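Local atomic coordinates of Abbfa_003403 (Acinetobacter baumannii, PDB entry 4ZXH), a protein that probably assembles a peptide product as a four-domain nonribosomal peptide synthetase, with condensation, adenylation, phosphopantetheine-bearing carrier and thioesterase domains. Residues A[1134-1139]-A[1295-1300]. Residues are numbered along the deposited sequence; the frame is centred on the assembly and turned at random.
Sequences GGWCFG and GDHSSI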
# COMPACT_ATOMS: atom_id res chain seq x y z
N GLY A 1134 -12.62 12.40 45.92
CA GLY A 1134 -13.60 13.23 45.27
C GLY A 1134 -14.38 12.51 44.20
O GLY A 1134 -14.04 11.39 43.84
N GLY A 1135 -15.40 13.19 43.69
CA GLY A 1135 -16.31 12.59 42.74
C GLY A 1135 -17.33 13.59 42.22
O GLY A 1135 -17.67 14.60 42.88
N TRP A 1136 -17.81 13.32 41.01
CA TRP A 1136 -18.85 14.13 40.44
C TRP A 1136 -20.14 13.38 40.72
O TRP A 1136 -20.17 12.16 40.64
CB TRP A 1136 -18.64 14.35 38.93
CG TRP A 1136 -19.89 14.81 38.28
CD1 TRP A 1136 -20.46 16.05 38.38
CD2 TRP A 1136 -20.75 14.04 37.45
NE1 TRP A 1136 -21.62 16.10 37.65
CE2 TRP A 1136 -21.83 14.87 37.08
CE3 TRP A 1136 -20.73 12.71 36.99
CZ2 TRP A 1136 -22.88 14.43 36.26
CZ3 TRP A 1136 -21.78 12.27 36.17
CH2 TRP A 1136 -22.84 13.12 35.83
N CYS A 1137 -21.20 14.10 41.08
CA CYS A 1137 -22.49 13.44 41.34
C CYS A 1137 -22.33 12.31 42.39
O CYS A 1137 -21.75 12.52 43.47
CB CYS A 1137 -23.07 12.89 40.02
SG CYS A 1137 -24.80 12.33 40.06
N PHE A 1138 -22.81 11.13 42.05
CA PHE A 1138 -22.78 9.96 42.95
C PHE A 1138 -21.35 9.60 43.41
O PHE A 1138 -21.15 9.08 44.51
CB PHE A 1138 -23.45 8.80 42.23
CG PHE A 1138 -23.55 7.55 43.03
CD1 PHE A 1138 -24.40 7.46 44.10
CD2 PHE A 1138 -22.82 6.42 42.65
CE1 PHE A 1138 -24.51 6.29 44.83
CE2 PHE A 1138 -22.92 5.24 43.37
CZ PHE A 1138 -23.77 5.17 44.46
N GLY A 1139 -20.36 9.89 42.57
CA GLY A 1139 -18.97 9.74 42.98
C GLY A 1139 -18.66 10.42 44.32
O GLY A 1139 -18.01 9.83 45.18
N GLY A 1295 -22.83 26.37 34.93
CA GLY A 1295 -23.11 25.05 34.37
C GLY A 1295 -24.26 24.39 35.11
O GLY A 1295 -24.68 24.88 36.17
N ASP A 1296 -24.80 23.31 34.55
CA ASP A 1296 -25.82 22.52 35.25
C ASP A 1296 -25.19 21.23 35.72
O ASP A 1296 -23.97 21.09 35.68
CB ASP A 1296 -27.05 22.25 34.37
CG ASP A 1296 -26.73 21.55 33.06
OD1 ASP A 1296 -25.90 20.61 33.02
OD2 ASP A 1296 -27.33 21.92 32.04
N HIS A 1297 -26.03 20.27 36.13
CA HIS A 1297 -25.55 19.04 36.74
C HIS A 1297 -24.61 18.25 35.84
O HIS A 1297 -23.65 17.65 36.31
CB HIS A 1297 -26.74 18.15 37.13
CG HIS A 1297 -26.34 16.95 37.91
ND1 HIS A 1297 -25.81 17.03 39.19
CD2 HIS A 1297 -26.36 15.63 37.60
CE1 HIS A 1297 -25.55 15.82 39.63
NE2 HIS A 1297 -25.87 14.95 38.69
N SER A 1298 -24.88 18.26 34.53
CA SER A 1298 -23.96 17.65 33.58
C SER A 1298 -22.85 18.59 33.05
O SER A 1298 -21.68 18.23 33.04
CB SER A 1298 -24.74 17.07 32.41
OG SER A 1298 -25.20 15.79 32.77
N SER A 1299 -23.23 19.79 32.61
CA SER A 1299 -22.34 20.67 31.87
C SER A 1299 -21.23 21.27 32.73
O SER A 1299 -20.27 21.82 32.19
CB SER A 1299 -23.14 21.80 31.21
OG SER A 1299 -23.82 22.60 32.17
N ILE A 1300 -21.36 21.16 34.04
CA ILE A 1300 -20.31 21.61 34.96
C ILE A 1300 -18.98 20.90 34.62
O ILE A 1300 -17.90 21.47 34.82
CB ILE A 1300 -20.72 21.36 36.45
CG1 ILE A 1300 -19.70 21.90 37.45
CG2 ILE A 1300 -20.95 19.89 36.71
CD1 ILE A 1300 -19.64 23.37 37.54
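The nucleophile elbow of an alpha/beta-hydrolase thioesterase domain faces its histidine loop here, and together they present what is probably a Cys-His-Asp catalytic triad. Evidence for the elbow is the GxCxG sequence G1135 to G1139 at the sharp turn from strand 1131-1136 into helix 1138-1152, where C1137 has a positive phi (54°). The glycines G1135 and G1139 lie close together across the turn. H1297 lies on the loop between strand 1288-1293 and helix 1303-1316. Its CG is anti to the backbone N, which carries the imidazole across to the elbow. C1137 SG, also anti to its N, meets the ring at its edge and in its plane, 3.1 Å from H1297 NE2. The other ring nitrogen, ND1, is hydrogen-bonded to OD2 of D1164, consistent with a charge relay that would probably orient and polarise the imidazole. A hydrogen bond from W1136 ties the two segments together: its NE1 donates to H1297 O at 2.9 Å, nearly along the C=O axis and close to the indole plane, although the N-H...O angle is a bent 140°. One indole face carries C1137 CB, 3.6 Å above its centre, while the indole and imidazole cross obliquely with planes at 37°. I1300 CG2 slides past the indole, 4.2 Å from W1136 CD1. Within the loop, D1296 and S1299 bond reciprocally: D1296 N donates to S1299 OG at 2.7 Å, and S1299 N, closing an Asx motif, reaches D1296 OD1 at 2.8 Å from above the carboxylate plane.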